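Local coordinates for Cgl0159-like domain-containing protein (Corynebacterium glutamicum, PDB 3FOK) that is of unknown function but is built on a TIM-barrel fold and found as an assembly of five chains, at residues 184-189 / 193-198; 52-57 / 148-153; 127-132 / 163-168. One frame throughout, in Å; residues are numbered along the deposited sequence.

Contact 1 of 3, residues 184-189 / 193-198; sequences FMSNWV and VVNDLS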
loop_
_atom_site.group_PDB
_atom_site.type_symbol
_atom_site.label_atom_id
_atom_site.label_comp_id
_atom_site.label_asym_id
_atom_site.label_seq_id
_atom_site.Cartn_x
_atom_site.Cartn_y
_atom_site.Cartn_z
ATOM N N PHE A 184 1.370 -25.786 -4.535
ATOM C CA PHE A 184 1.904 -26.306 -5.785
ATOM C C PHE A 184 3.169 -25.538 -6.120
ATOM O O PHE A 184 3.314 -24.374 -5.749
ATOM C CB PHE A 184 0.941 -26.053 -6.950
ATOM C CG PHE A 184 -0.142 -27.071 -7.103
ATOM C CD1 PHE A 184 0.159 -28.384 -7.443
ATOM C CD2 PHE A 184 -1.475 -26.696 -6.974
ATOM C CE1 PHE A 184 -0.857 -29.314 -7.658
ATOM C CE2 PHE A 184 -2.496 -27.614 -7.186
ATOM C CZ PHE A 184 -2.187 -28.928 -7.531
HETATM N N MSE A 185 4.084 -26.201 -6.813
HETATM C CA MSE A 185 5.281 -25.539 -7.292
HETATM C C MSE A 185 4.833 -25.385 -8.738
HETATM O O MSE A 185 4.316 -26.339 -9.319
HETATM C CB MSE A 185 6.506 -26.453 -7.209
HETATM C CG MSE A 185 6.964 -26.783 -5.790
HETATM SE SE MSE A 185 7.580 -25.268 -4.749
HETATM C CE MSE A 185 5.892 -24.708 -4.068
ATOM N N SER A 186 4.982 -24.196 -9.310
ATOM C CA SER A 186 4.551 -23.988 -10.687
ATOM C C SER A 186 5.631 -23.332 -11.530
ATOM O O SER A 186 6.470 -22.597 -11.015
ATOM C CB SER A 186 3.285 -23.128 -10.717
ATOM O OG SER A 186 2.222 -23.754 -10.022
ATOM N N ASN A 187 5.607 -23.602 -12.829
ATOM C CA ASN A 187 6.585 -23.023 -13.739
ATOM C C ASN A 187 5.917 -22.537 -15.008
ATOM O O ASN A 187 4.837 -23.004 -15.375
ATOM C CB ASN A 187 7.654 -24.048 -14.131
ATOM C CG ASN A 187 8.340 -24.672 -12.937
ATOM O OD1 ASN A 187 7.886 -25.684 -12.404
ATOM N ND2 ASN A 187 9.438 -24.067 -12.508
ATOM N N TRP A 188 6.563 -21.588 -15.671
ATOM C CA TRP A 188 6.055 -21.082 -16.930
ATOM C C TRP A 188 6.680 -21.974 -17.991
ATOM O O TRP A 188 7.908 -22.085 -18.069
ATOM C CB TRP A 188 6.485 -19.632 -17.161
ATOM C CG TRP A 188 5.669 -18.624 -16.420
ATOM C CD1 TRP A 188 6.040 -17.926 -15.310
ATOM C CD2 TRP A 188 4.340 -18.202 -16.736
ATOM N NE1 TRP A 188 5.023 -17.090 -14.916
ATOM C CE2 TRP A 188 3.967 -17.239 -15.776
ATOM C CE3 TRP A 188 3.427 -18.541 -17.743
ATOM C CZ2 TRP A 188 2.718 -16.611 -15.784
ATOM C CZ3 TRP A 188 2.179 -17.916 -17.755
ATOM C CH2 TRP A 188 1.840 -16.958 -16.781
ATOM N N VAL A 189 5.837 -22.627 -18.784
ATOM C CA VAL A 189 6.314 -23.509 -19.842
ATOM C C VAL A 189 5.538 -23.216 -21.116
ATOM O O VAL A 189 4.340 -23.501 -21.202
ATOM C CB VAL A 189 6.117 -24.992 -19.464
ATOM C CG1 VAL A 189 6.624 -25.889 -20.589
ATOM C CG2 VAL A 189 6.854 -25.301 -18.169
ATOM N N VAL A 193 1.133 -21.794 -17.438
ATOM C CA VAL A 193 1.502 -22.228 -16.101
ATOM C C VAL A 193 1.230 -23.717 -15.935
ATOM O O VAL A 193 0.098 -24.170 -16.123
ATOM C CB VAL A 193 0.698 -21.463 -15.022
ATOM C CG1 VAL A 193 1.029 -22.011 -13.640
ATOM C CG2 VAL A 193 1.007 -19.977 -15.098
ATOM N N VAL A 194 2.264 -24.479 -15.588
ATOM C CA VAL A 194 2.095 -25.911 -15.372
ATOM C C VAL A 194 2.575 -26.261 -13.971
ATOM O O VAL A 194 3.686 -25.913 -13.579
ATOM C CB VAL A 194 2.890 -26.761 -16.407
ATOM C CG1 VAL A 194 2.430 -26.432 -17.815
ATOM C CG2 VAL A 194 4.382 -26.512 -16.261
ATOM N N ASN A 195 1.726 -26.937 -13.209
ATOM C CA ASN A 195 2.099 -27.329 -11.855
ATOM C C ASN A 195 3.040 -28.520 -11.932
ATOM O O ASN A 195 2.832 -29.431 -12.730
ATOM C CB ASN A 195 0.863 -27.703 -11.034
ATOM C CG ASN A 195 -0.151 -26.576 -10.957
ATOM O OD1 ASN A 195 0.210 -25.396 -10.912
ATOM N ND2 ASN A 195 -1.429 -26.932 -10.923
ATOM N N ASP A 196 4.089 -28.499 -11.115
ATOM C CA ASP A 196 5.063 -29.584 -11.093
ATOM C C ASP A 196 4.538 -30.672 -10.161
ATOM O O ASP A 196 4.566 -30.512 -8.941
ATOM C CB ASP A 196 6.407 -29.076 -10.576
ATOM C CG ASP A 196 7.500 -30.116 -10.679
ATOM O OD1 ASP A 196 7.190 -31.321 -10.594
ATOM O OD2 ASP A 196 8.676 -29.728 -10.830
ATOM N N LEU A 197 4.068 -31.776 -10.731
ATOM C CA LEU A 197 3.524 -32.856 -9.922
ATOM C C LEU A 197 4.525 -33.926 -9.498
ATOM O O LEU A 197 4.135 -35.004 -9.069
ATOM C CB LEU A 197 2.348 -33.510 -10.649
ATOM C CG LEU A 197 1.151 -32.585 -10.882
ATOM C CD1 LEU A 197 0.036 -33.346 -11.589
ATOM C CD2 LEU A 197 0.659 -32.042 -9.549
ATOM N N SER A 198 5.815 -33.640 -9.610
ATOM C CA SER A 198 6.819 -34.618 -9.194
ATOM C C SER A 198 6.796 -34.677 -7.671
ATOM O O SER A 198 6.520 -33.675 -7.010
ATOM C CB SER A 198 8.216 -34.215 -9.682
ATOM O OG SER A 198 8.686 -33.065 -9.000
HETATM O O HOH W 1 3.691 -29.219 -6.683
HETATM O O HOH W 2 6.047 -27.216 -13.676
#

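Contact 2 of 3, residues 52-57 / 148-153; sequences PARGAL and LVRINL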
loop_
_atom_site.group_PDB
_atom_site.type_symbol
_atom_site.label_atom_id
_atom_site.label_comp_id
_atom_site.label_asym_id
_atom_site.label_seq_id
_atom_site.Cartn_x
_atom_site.Cartn_y
_atom_site.Cartn_z
ATOM N N PRO A 52 -15.010 -21.841 -11.858
ATOM C CA PRO A 52 -15.525 -20.774 -12.723
ATOM C C PRO A 52 -15.002 -19.380 -12.386
ATOM O O PRO A 52 -14.528 -18.657 -13.265
ATOM C CB PRO A 52 -17.035 -20.882 -12.534
ATOM C CG PRO A 52 -17.233 -22.343 -12.301
ATOM C CD PRO A 52 -16.114 -22.666 -11.336
ATOM N N ALA A 53 -15.093 -19.015 -11.111
ATOM C CA ALA A 53 -14.649 -17.708 -10.635
ATOM C C ALA A 53 -13.194 -17.404 -10.978
ATOM O O ALA A 53 -12.773 -16.251 -10.960
ATOM C CB ALA A 53 -14.856 -17.615 -9.131
ATOM N N ARG A 54 -12.427 -18.439 -11.291
ATOM C CA ARG A 54 -11.026 -18.256 -11.632
ATOM C C ARG A 54 -10.840 -18.251 -13.148
ATOM O O ARG A 54 -9.715 -18.225 -13.652
ATOM C CB ARG A 54 -10.186 -19.367 -11.000
ATOM C CG ARG A 54 -8.715 -19.051 -10.988
ATOM C CD ARG A 54 -7.876 -20.209 -10.497
ATOM N NE ARG A 54 -6.637 -20.248 -11.263
ATOM C CZ ARG A 54 -6.429 -21.045 -12.303
ATOM N NH1 ARG A 54 -7.375 -21.885 -12.694
ATOM N NH2 ARG A 54 -5.291 -20.973 -12.976
ATOM N N GLY A 55 -11.959 -18.272 -13.866
ATOM C CA GLY A 55 -11.915 -18.266 -15.316
ATOM C C GLY A 55 -11.558 -19.615 -15.915
ATOM O O GLY A 55 -11.025 -19.685 -17.026
ATOM N N ALA A 56 -11.851 -20.690 -15.189
ATOM C CA ALA A 56 -11.544 -22.038 -15.663
ATOM C C ALA A 56 -12.798 -22.901 -15.782
ATOM O O ALA A 56 -13.196 -23.565 -14.822
ATOM C CB ALA A 56 -10.542 -22.697 -14.720
ATOM N N LEU A 57 -13.411 -22.898 -16.963
ATOM C CA LEU A 57 -14.628 -23.678 -17.192
ATOM C C LEU A 57 -14.395 -25.060 -17.810
ATOM O O LEU A 57 -15.338 -25.829 -17.966
ATOM C CB LEU A 57 -15.599 -22.919 -18.111
ATOM C CG LEU A 57 -16.212 -21.550 -17.787
ATOM C CD1 LEU A 57 -16.670 -21.516 -16.333
ATOM C CD2 LEU A 57 -15.206 -20.453 -18.062
ATOM N N LEU A 148 -5.609 -21.083 -2.682
ATOM C CA LEU A 148 -4.785 -21.698 -3.712
ATOM C C LEU A 148 -3.430 -21.001 -3.575
ATOM O O LEU A 148 -3.339 -19.784 -3.704
ATOM C CB LEU A 148 -5.360 -21.430 -5.105
ATOM C CG LEU A 148 -5.032 -22.416 -6.236
ATOM C CD1 LEU A 148 -4.980 -21.651 -7.551
ATOM C CD2 LEU A 148 -3.709 -23.118 -5.994
ATOM N N VAL A 149 -2.382 -21.768 -3.300
ATOM C CA VAL A 149 -1.054 -21.190 -3.144
ATOM C C VAL A 149 -0.062 -21.782 -4.132
ATOM O O VAL A 149 0.684 -22.701 -3.801
ATOM C CB VAL A 149 -0.498 -21.416 -1.719
ATOM C CG1 VAL A 149 0.732 -20.545 -1.499
ATOM C CG2 VAL A 149 -1.566 -21.104 -0.681
ATOM N N ARG A 150 -0.058 -21.256 -5.349
ATOM C CA ARG A 150 0.872 -21.728 -6.360
ATOM C C ARG A 150 2.158 -20.938 -6.207
ATOM O O ARG A 150 2.148 -19.710 -6.170
ATOM C CB ARG A 150 0.278 -21.553 -7.757
ATOM C CG ARG A 150 -0.770 -22.603 -8.089
ATOM C CD ARG A 150 -1.462 -22.294 -9.391
ATOM N NE ARG A 150 -2.222 -21.057 -9.290
ATOM C CZ ARG A 150 -2.839 -20.471 -10.307
ATOM N NH1 ARG A 150 -2.785 -21.012 -11.516
ATOM N NH2 ARG A 150 -3.504 -19.341 -10.115
ATOM N N ILE A 151 3.264 -21.661 -6.104
ATOM C CA ILE A 151 4.569 -21.056 -5.907
ATOM C C ILE A 151 5.453 -21.159 -7.145
ATOM O O ILE A 151 5.993 -22.226 -7.452
ATOM C CB ILE A 151 5.272 -21.726 -4.707
ATOM C CG1 ILE A 151 4.370 -21.618 -3.473
ATOM C CG2 ILE A 151 6.629 -21.096 -4.468
ATOM C CD1 ILE A 151 4.839 -22.412 -2.275
ATOM N N ASN A 152 5.602 -20.042 -7.850
ATOM C CA ASN A 152 6.423 -20.000 -9.053
ATOM C C ASN A 152 7.692 -19.207 -8.760
ATOM O O ASN A 152 7.673 -17.978 -8.708
ATOM C CB ASN A 152 5.635 -19.358 -10.197
ATOM C CG ASN A 152 6.320 -19.502 -11.538
ATOM O OD1 ASN A 152 5.655 -19.645 -12.568
ATOM N ND2 ASN A 152 7.648 -19.449 -11.539
ATOM N N LEU A 153 8.792 -19.929 -8.579
ATOM C CA LEU A 153 10.080 -19.325 -8.259
ATOM C C LEU A 153 10.612 -18.262 -9.216
ATOM O O LEU A 153 11.404 -17.417 -8.816
ATOM C CB LEU A 153 11.131 -20.419 -8.093
ATOM C CG LEU A 153 10.884 -21.391 -6.938
ATOM C CD1 LEU A 153 12.014 -22.405 -6.868
ATOM C CD2 LEU A 153 10.783 -20.616 -5.631
#

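Contact 3 of 3, residues 127-132 / 163-168; sequences DRYTGY and EATAHA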
loop_
_atom_site.group_PDB
_atom_site.type_symbol
_atom_site.label_atom_id
_atom_site.label_comp_id
_atom_site.label_asym_id
_atom_site.label_seq_id
_atom_site.Cartn_x
_atom_site.Cartn_y
_atom_site.Cartn_z
ATOM N N ASP A 127 -2.061 -14.322 -7.606
ATOM C CA ASP A 127 -3.383 -14.794 -7.193
ATOM C C ASP A 127 -3.992 -14.010 -6.032
ATOM O O ASP A 127 -4.030 -14.496 -4.899
ATOM C CB ASP A 127 -3.283 -16.267 -6.793
ATOM C CG ASP A 127 -4.463 -17.083 -7.269
ATOM O OD1 ASP A 127 -5.591 -16.547 -7.301
ATOM O OD2 ASP A 127 -4.259 -18.270 -7.603
ATOM N N ARG A 128 -4.505 -12.819 -6.321
ATOM C CA ARG A 128 -5.090 -11.959 -5.297
ATOM C C ARG A 128 -6.370 -12.486 -4.637
ATOM O O ARG A 128 -7.105 -13.291 -5.212
ATOM C CB ARG A 128 -5.312 -10.570 -5.897
ATOM C CG ARG A 128 -3.995 -9.889 -6.260
ATOM C CD ARG A 128 -4.141 -8.892 -7.400
ATOM N NE ARG A 128 -3.901 -7.518 -6.976
ATOM C CZ ARG A 128 -2.816 -6.813 -7.274
ATOM N NH1 ARG A 128 -1.853 -7.344 -8.005
ATOM N NH2 ARG A 128 -2.699 -5.566 -6.845
ATOM N N TYR A 129 -6.616 -12.030 -3.410
ATOM C CA TYR A 129 -7.787 -12.436 -2.644
ATOM C C TYR A 129 -9.016 -11.642 -3.057
ATOM O O TYR A 129 -9.223 -10.502 -2.646
ATOM C CB TYR A 129 -7.484 -12.305 -1.151
ATOM C CG TYR A 129 -6.626 -13.450 -0.678
ATOM C CD1 TYR A 129 -7.152 -14.447 0.144
ATOM C CD2 TYR A 129 -5.321 -13.596 -1.142
ATOM C CE1 TYR A 129 -6.403 -15.568 0.486
ATOM C CE2 TYR A 129 -4.559 -14.715 -0.810
ATOM C CZ TYR A 129 -5.107 -15.695 0.002
ATOM O OH TYR A 129 -4.356 -16.798 0.323
ATOM N N THR A 130 -9.839 -12.294 -3.871
ATOM C CA THR A 130 -11.041 -11.704 -4.447
ATOM C C THR A 130 -12.386 -12.278 -4.008
ATOM O O THR A 130 -13.431 -11.764 -4.417
ATOM C CB THR A 130 -10.986 -11.829 -5.978
ATOM O OG1 THR A 130 -10.895 -13.218 -6.328
ATOM C CG2 THR A 130 -9.765 -11.108 -6.531
ATOM N N GLY A 131 -12.380 -13.334 -3.198
ATOM C CA GLY A 131 -13.641 -13.925 -2.783
ATOM C C GLY A 131 -13.959 -13.788 -1.308
ATOM O O GLY A 131 -14.023 -12.680 -0.772
ATOM N N TYR A 132 -14.180 -14.924 -0.653
ATOM C CA TYR A 132 -14.491 -14.941 0.768
ATOM C C TYR A 132 -13.312 -14.440 1.591
ATOM O O TYR A 132 -12.154 -14.623 1.211
ATOM C CB TYR A 132 -14.791 -16.372 1.234
ATOM C CG TYR A 132 -16.222 -16.835 1.107
ATOM C CD1 TYR A 132 -17.226 -16.291 1.906
ATOM C CD2 TYR A 132 -16.567 -17.853 0.216
ATOM C CE1 TYR A 132 -18.541 -16.751 1.826
ATOM C CE2 TYR A 132 -17.872 -18.322 0.126
ATOM C CZ TYR A 132 -18.854 -17.767 0.934
ATOM O OH TYR A 132 -20.144 -18.236 0.851
ATOM N N GLU A 163 2.606 -13.648 0.920
ATOM C CA GLU A 163 2.290 -12.736 2.014
ATOM C C GLU A 163 0.789 -12.638 2.284
ATOM O O GLU A 163 0.364 -12.622 3.436
ATOM C CB GLU A 163 2.878 -11.347 1.732
ATOM C CG GLU A 163 2.614 -10.322 2.822
ATOM C CD GLU A 163 3.504 -9.095 2.711
ATOM O OE1 GLU A 163 3.831 -8.694 1.575
ATOM O OE2 GLU A 163 3.868 -8.526 3.764
ATOM N N ALA A 164 -0.014 -12.587 1.227
ATOM C CA ALA A 164 -1.461 -12.497 1.388
ATOM C C ALA A 164 -2.000 -13.785 1.997
ATOM O O ALA A 164 -2.958 -13.759 2.777
ATOM C CB ALA A 164 -2.126 -12.237 0.046
ATOM N N THR A 165 -1.389 -14.913 1.636
ATOM C CA THR A 165 -1.817 -16.200 2.170
ATOM C C THR A 165 -1.497 -16.241 3.659
ATOM O O THR A 165 -2.290 -16.743 4.460
ATOM C CB THR A 165 -1.100 -17.373 1.465
ATOM O OG1 THR A 165 -1.503 -17.423 0.091
ATOM C CG2 THR A 165 -1.443 -18.692 2.141
ATOM N N ALA A 166 -0.336 -15.702 4.026
ATOM C CA ALA A 166 0.072 -15.670 5.428
ATOM C C ALA A 166 -0.948 -14.860 6.221
ATOM O O ALA A 166 -1.336 -15.242 7.329
ATOM C CB ALA A 166 1.454 -15.048 5.566
ATOM N N HIS A 167 -1.391 -13.744 5.650
ATOM C CA HIS A 167 -2.372 -12.902 6.318
ATOM C C HIS A 167 -3.699 -13.642 6.467
ATOM O O HIS A 167 -4.360 -13.541 7.500
ATOM C CB HIS A 167 -2.571 -11.599 5.536
ATOM C CG HIS A 167 -1.386 -10.679 5.584
ATOM N ND1 HIS A 167 -0.212 -11.010 6.225
ATOM C CD2 HIS A 167 -1.196 -9.438 5.073
ATOM C CE1 HIS A 167 0.650 -10.017 6.109
ATOM N NE2 HIS A 167 0.078 -9.050 5.414
ATOM N N ALA A 168 -4.084 -14.400 5.442
ATOM C CA ALA A 168 -5.332 -15.153 5.498
ATOM C C ALA A 168 -5.281 -16.156 6.653
ATOM O O ALA A 168 -6.252 -16.314 7.388
ATOM C CB ALA A 168 -5.568 -15.882 4.185
#

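Contact 1 of 3, residues 184-189 / 193-198
Phe184 carries the side-chain amide of Asn195 over one face of its ring, a stack in which the two planes are only 12° apart and ND2 lies over the ring centre. The amide is held on its other arm as well: Ser186 OG donates to Asn195 OD1 at 2.7 Å, its donor tilted 18° from the carbonyl plane. Asn195 reaches both partners because its CG stands beside the backbone N, anti to the carbonyl carbon (chi1 -58°). Further along the same side of the hairpin, Val193 CG2 sits 3.6 Å from the centroid of the six-membered ring of Trp188, a CH-pi contact over the ring face, while Trp188 NE1 bonds to Asp155. At the other end, Leu197 CD2 meets the rim of Phe184 near the ring plane. This is the close-packed side of an antiparallel beta hairpin, with Phe184 and Ser186 also resting on Arg150. Asn187 and Val194, a hydrogen-bonded pair, exchange N-H...O bonds of 3.1 Å (Asn187 N to Val194 O) and 3.0 Å (Val194 N to Asn187 O), but their side chains are on the exposed opposite face. There, one water donates to both Asn187 OD1 and Val194 O. Another water joins Met185 N to Asp196 O, beside the direct 2.8 Å bond from Asp196 N to Met185 O. Asp196 then closes an Asx turn, its OD1 accepting from both Ser198 N and Ser198 OG just ahead of helix 199-210. With OD1 spent on a hydroxyl and ND2 over a ring, the rotation of the Asn195 amide is fixed by hydrogen bonding and aromatic contact together.

Contact 2 of 3, residues 52-57 / 148-153
The guanidinium planes of Arg54 and Arg150 stand 81° apart, and each group meets the other obliquely, with neither a clear face nor a clear edge presented. Leu148 CD1 reaches the Arg54 group just as obliquely, 4.3 Å from Arg54 NE. Two donors come close here, Arg54 NH2 and Arg150 NH1 being 2.9 Å apart, and the closeness is probably tolerated because they share an anion: Glu124 OE1 forms salt bridges with both. Gly117 O works in a similar way, accepting from Arg150 NH2 and more weakly from Arg54 NE. Arg150 advances from strand 144-151, whereas Arg54 extends from the loop after strand 44-48, its CG turned away from the backbone N (chi1 -164°), which carries the chain out toward Arg150 before it bends at chi3. In a TIM barrel such loops leave the C-terminal ends of the parallel strands, the end where active sites of this fold lie, although no such role is established here. Arg150 NH2 has a further salt-bridge partner in Asp127 OD2. Behind Arg54, the short 3-10 turn 52-54 is closed by a 2.7 Å bond from Gly55 N to Pro52 O, and Pro52 packs on Ala207 of a second subunit.

Contact 3 of 3, residues 127-132 / 163-168
Thr165 OG1 is engaged from two directions, accepting a 2.9 Å hydrogen bond from Tyr129 OH and bonding to Thr161 O one turn back in its own helix. The tyrosine bond is the less certain of the two, because the position modelled for Tyr129 OH is somewhat crowded by another atom. Within that limit, OG1 lies at the ring edge, in the ring plane, and the two side chains meet at about a right angle. A first torsion of -66° in Thr165 sets OG1 beside the backbone N, where it can turn back toward Thr161, and places CG2 anti to that N, against Val149. Tyr129 also leans on the helix surface through its carbons. Ala164 CB is 3.6 Å from Tyr129 CE2, and Ala168 CB, one turn later, is 3.8 Å from Tyr129 CE1, so the ring spans the two small residues while Ala164 O lies over one of its faces. Thr147 and Met113 add further contacts to the ring. The neighbouring positions serve the assembly through bonds between chains: Arg128 pairs with Glu163 of a second subunit, and Glu163 with Arg128 of a third subunit. Here the loop after strand 108-112 sends one tyrosine onto the helix that follows strand 144-151, an arrangement of the beta-alpha units of a TIM barrel, where a loop following one strand packs on the outer-layer helix that follows the next.

In the fold
From the N terminus, the chain enters contact 2 at 52-57, in the loop after strand 44-48, and closes it only on strand 144-151. Contact 3 opens within that span, at 127-132, and closes beyond it on helix 158-174, so the two loops cross. They also touch, by a salt bridge and by side-chain packing. Contact 1 follows in series as a tight hairpin of strands 179-189 and 192-195. Strand 179-189 lies beside strand 144-151, where Ile151 probably bonds through its backbone to Phe184 and Ser186. Strand 144-151, helix 158-174 and strand 179-189 thus form a beta-alpha-beta unit to which each contact contributes one element.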